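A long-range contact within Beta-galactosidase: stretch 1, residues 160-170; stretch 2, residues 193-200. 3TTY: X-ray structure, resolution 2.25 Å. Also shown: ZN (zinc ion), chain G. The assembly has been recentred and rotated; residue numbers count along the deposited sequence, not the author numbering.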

# COMPACT_ATOMS: atom_id res chain seq x y z
N CYS A 160 -5.07 -27.52 -9.39
CA CYS A 160 -4.84 -27.50 -7.96
C CYS A 160 -6.17 -27.57 -7.24
O CYS A 160 -6.31 -28.27 -6.25
CB CYS A 160 -4.04 -26.27 -7.52
SG CYS A 160 -2.28 -26.41 -7.88
N GLU A 161 -7.16 -26.86 -7.77
CA GLU A 161 -8.47 -26.81 -7.12
C GLU A 161 -9.09 -28.21 -7.10
O GLU A 161 -9.53 -28.68 -6.05
CB GLU A 161 -9.39 -25.81 -7.82
CG GLU A 161 -10.58 -25.40 -7.00
CD GLU A 161 -11.18 -24.08 -7.48
OE1 GLU A 161 -11.15 -23.11 -6.69
OE2 GLU A 161 -11.67 -24.04 -8.63
N LYS A 162 -9.10 -28.88 -8.25
CA LYS A 162 -9.62 -30.24 -8.32
C LYS A 162 -8.83 -31.19 -7.43
O LYS A 162 -9.39 -32.08 -6.78
CB LYS A 162 -9.58 -30.77 -9.75
CG LYS A 162 -10.46 -30.03 -10.74
CD LYS A 162 -10.25 -30.68 -12.08
CE LYS A 162 -10.83 -29.88 -13.23
NZ LYS A 162 -10.30 -30.46 -14.50
N GLN A 163 -7.52 -31.03 -7.42
CA GLN A 163 -6.69 -31.94 -6.65
C GLN A 163 -6.84 -31.63 -5.15
O GLN A 163 -6.78 -32.54 -4.33
CB GLN A 163 -5.24 -31.89 -7.14
CG GLN A 163 -4.33 -32.93 -6.52
CD GLN A 163 -4.85 -34.37 -6.68
OE1 GLN A 163 -5.52 -34.73 -7.67
NE2 GLN A 163 -4.52 -35.21 -5.70
N PHE A 164 -7.07 -30.37 -4.81
CA PHE A 164 -7.44 -30.00 -3.44
C PHE A 164 -8.60 -30.86 -2.92
O PHE A 164 -8.59 -31.32 -1.77
CB PHE A 164 -7.82 -28.52 -3.38
CG PHE A 164 -8.05 -28.00 -1.98
CD1 PHE A 164 -7.23 -28.39 -0.92
CD2 PHE A 164 -9.07 -27.09 -1.72
CE1 PHE A 164 -7.43 -27.89 0.37
CE2 PHE A 164 -9.27 -26.58 -0.44
CZ PHE A 164 -8.45 -26.98 0.61
N ARG A 165 -9.60 -31.08 -3.77
CA ARG A 165 -10.78 -31.83 -3.37
C ARG A 165 -10.43 -33.29 -3.12
O ARG A 165 -10.95 -33.89 -2.18
CB ARG A 165 -11.90 -31.71 -4.42
CG ARG A 165 -12.31 -30.27 -4.64
CD ARG A 165 -13.33 -30.12 -5.75
NE ARG A 165 -13.69 -28.72 -5.94
CZ ARG A 165 -13.61 -28.07 -7.10
NH1 ARG A 165 -13.18 -28.71 -8.17
NH2 ARG A 165 -13.97 -26.79 -7.18
N VAL A 166 -9.54 -33.84 -3.95
CA VAL A 166 -9.11 -35.23 -3.79
C VAL A 166 -8.37 -35.34 -2.47
O VAL A 166 -8.57 -36.27 -1.70
CB VAL A 166 -8.19 -35.66 -4.96
CG1 VAL A 166 -7.61 -37.06 -4.72
CG2 VAL A 166 -8.95 -35.61 -6.31
N TRP A 167 -7.52 -34.35 -2.20
CA TRP A 167 -6.72 -34.32 -0.98
C TRP A 167 -7.59 -34.22 0.28
O TRP A 167 -7.23 -34.71 1.35
CB TRP A 167 -5.74 -33.16 -1.07
CG TRP A 167 -4.79 -33.00 0.09
CD1 TRP A 167 -3.51 -33.48 0.17
CD2 TRP A 167 -5.04 -32.31 1.30
NE1 TRP A 167 -2.95 -33.11 1.37
CE2 TRP A 167 -3.86 -32.39 2.08
CE3 TRP A 167 -6.13 -31.60 1.81
CZ2 TRP A 167 -3.76 -31.82 3.35
CZ3 TRP A 167 -6.03 -31.04 3.06
CH2 TRP A 167 -4.86 -31.15 3.82
N LEU A 168 -8.75 -33.59 0.14
CA LEU A 168 -9.71 -33.48 1.24
C LEU A 168 -10.50 -34.78 1.42
O LEU A 168 -10.85 -35.15 2.54
CB LEU A 168 -10.65 -32.30 0.99
CG LEU A 168 -9.94 -30.93 1.04
CD1 LEU A 168 -10.72 -29.87 0.30
CD2 LEU A 168 -9.69 -30.52 2.48
N LYS A 169 -10.78 -35.47 0.32
CA LYS A 169 -11.41 -36.79 0.40
C LYS A 169 -10.48 -37.78 1.12
O LYS A 169 -10.94 -38.61 1.91
CB LYS A 169 -11.78 -37.30 -1.00
CG LYS A 169 -12.75 -36.39 -1.74
CD LYS A 169 -12.95 -36.79 -3.21
CE LYS A 169 -13.63 -35.66 -4.00
NZ LYS A 169 -14.01 -36.06 -5.40
N GLU A 170 -9.18 -37.68 0.87
CA GLU A 170 -8.22 -38.53 1.53
C GLU A 170 -8.09 -38.17 3.00
O GLU A 170 -7.94 -39.04 3.84
CB GLU A 170 -6.85 -38.44 0.86
CG GLU A 170 -6.93 -38.52 -0.66
CD GLU A 170 -5.82 -39.33 -1.29
OE1 GLU A 170 -5.02 -38.74 -2.06
OE2 GLU A 170 -5.76 -40.56 -1.02
ZN ZN G . -1.95 -25.38 -9.92
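Stretch 2, residues 193-200: DWDEIVAP

Stretch 2 packs along one flank of the helix formed by residues 160-170, a helix that extends beyond both ends of the stretch. It opens with a short 3-10 segment, Trp 194 to Glu 196, and then runs on through Ile 197 to Pro 200 without regular secondary structure, its phi/psi values from Ile 197 onward being largely extended. The short turn is held by the backbone bonds from Glu 196 N to Asp 193 O (3.1 Å) and from Ile 197 N to Trp 194 O (3.0 Å), with a weak bond from Asp 195 N to Asp 193 OD2 (3.2 Å) beside them. The direction is antiparallel in sense: the CA atoms of Arg 165 and Trp 194 lie 6.2 Å apart, and one helical turn back those of Glu 161 and Ala 199 lie 5.6 Å apart, so the later residues of stretch 2 meet the earlier residues of the helix. The two stretches together bury 561 Å².

Three direct hydrogen bonds join them, and all run between a side chain of the helix and the backbone of the loop. Glu 161, whose CA-to-CB bond points sideways, brings its carboxylate to the loop, where OE1 accepts from Ala 199 N at 2.8 Å in a nearly straight bond. Arg 165 grips a single carbonyl with two donors: NE and NH2 reach Ile 197 O at 3.0 and 2.9 Å. That oxygen lies near the guanidinium plane, where both N-H groups can be directed at it, while Asp 195 O lies over one face of the group. Ile 197 directly follows the 3-10 segment, so the fork meets the chain at the point where it leaves the turn.

Charge adds a looser layer at the exposed side. Arg 165 NH1 and Asp 195 OD2 form a long salt bridge of 3.9 Å, in which the oxygen lies well out of the guanidinium plane and no N-H points at it. Water 1 closes this gap, accepting from Arg 165 NH1 at 3.0 Å and donating to Asp 195 OD2 at 2.8 Å. Water 2 likewise accepts from Lys 169 NZ (2.9 Å) and donates to Asp 195 OD2 (2.7 Å). Within the helix, Arg 165 NH2 also makes a long salt bridge to Glu 161 OE2 (3.9 Å), linking the two side chains that hold the loop backbone.

Apolar contacts fill the remaining surface. Ile 197 points toward the helix and touches two residues one turn apart through its CG2, which lies 4.1 Å from Phe 164 CE2 and 4.0 Å from Leu 168 CD1. Trp 194, also directed toward the helix, has its CZ3 4.0 Å from Leu 168 CB. The aliphatic chain of Lys 169 covers one face of the indole: its CG stands 3.6 Å from the centroid of the six-membered ring of Trp 194, nearly along the ring normal, in a CH-pi contact, and its CE approaches Trp 194 CG at 3.5 Å.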

# COMPACT_ATOMS: atom_id res chain seq x y z
N ASP A 193 -21.53 -31.19 -1.56
CA ASP A 193 -20.74 -31.89 -2.57
C ASP A 193 -19.31 -31.36 -2.59
O ASP A 193 -19.08 -30.18 -2.33
CB ASP A 193 -21.37 -31.75 -3.95
CG ASP A 193 -20.62 -32.54 -5.01
OD1 ASP A 193 -20.44 -33.77 -4.82
OD2 ASP A 193 -20.19 -31.94 -6.01
N TRP A 194 -18.34 -32.23 -2.89
CA TRP A 194 -16.94 -31.81 -2.88
C TRP A 194 -16.67 -30.68 -3.90
O TRP A 194 -15.86 -29.78 -3.64
CB TRP A 194 -16.01 -32.99 -3.13
CG TRP A 194 -16.18 -34.11 -2.16
CD1 TRP A 194 -16.96 -35.21 -2.33
CD2 TRP A 194 -15.57 -34.24 -0.86
NE1 TRP A 194 -16.87 -36.02 -1.23
CE2 TRP A 194 -16.03 -35.45 -0.31
CE3 TRP A 194 -14.69 -33.45 -0.12
CZ2 TRP A 194 -15.63 -35.90 0.95
CZ3 TRP A 194 -14.29 -33.90 1.13
CH2 TRP A 194 -14.77 -35.11 1.65
N ASP A 195 -17.35 -30.73 -5.04
CA ASP A 195 -17.11 -29.73 -6.07
C ASP A 195 -17.56 -28.33 -5.68
O ASP A 195 -17.30 -27.38 -6.41
CB ASP A 195 -17.74 -30.14 -7.41
CG ASP A 195 -16.95 -31.22 -8.11
OD1 ASP A 195 -17.44 -31.76 -9.13
OD2 ASP A 195 -15.83 -31.54 -7.63
N GLU A 196 -18.25 -28.19 -4.55
CA GLU A 196 -18.69 -26.89 -4.07
C GLU A 196 -17.56 -26.14 -3.34
O GLU A 196 -17.63 -24.93 -3.11
CB GLU A 196 -19.87 -27.06 -3.12
CG GLU A 196 -21.15 -27.46 -3.82
CD GLU A 196 -22.17 -28.03 -2.86
OE1 GLU A 196 -21.99 -27.88 -1.63
OE2 GLU A 196 -23.15 -28.65 -3.34
N ILE A 197 -16.52 -26.89 -2.98
CA ILE A 197 -15.34 -26.37 -2.30
C ILE A 197 -14.42 -25.68 -3.31
O ILE A 197 -14.13 -26.25 -4.36
CB ILE A 197 -14.58 -27.53 -1.64
CG1 ILE A 197 -15.48 -28.23 -0.62
CG2 ILE A 197 -13.27 -27.06 -1.01
CD1 ILE A 197 -15.00 -29.62 -0.22
N VAL A 198 -13.98 -24.46 -3.00
CA VAL A 198 -13.04 -23.79 -3.89
C VAL A 198 -11.73 -23.47 -3.18
O VAL A 198 -11.65 -23.51 -1.95
CB VAL A 198 -13.64 -22.52 -4.50
CG1 VAL A 198 -14.83 -22.87 -5.42
CG2 VAL A 198 -14.04 -21.54 -3.41
N ALA A 199 -10.68 -23.20 -3.95
CA ALA A 199 -9.41 -22.80 -3.35
C ALA A 199 -9.60 -21.44 -2.71
O ALA A 199 -10.31 -20.60 -3.25
CB ALA A 199 -8.32 -22.74 -4.40
N PRO A 200 -8.97 -21.21 -1.55
CA PRO A 200 -9.09 -19.93 -0.87
C PRO A 200 -8.05 -18.92 -1.36
O PRO A 200 -6.87 -19.07 -1.09
CB PRO A 200 -8.81 -20.29 0.60
CG PRO A 200 -7.87 -21.48 0.53
CD PRO A 200 -8.15 -22.18 -0.79
O HOH W 1 -13.45 -31.56 -9.02
O HOH W 2 -14.33 -33.39 -6.35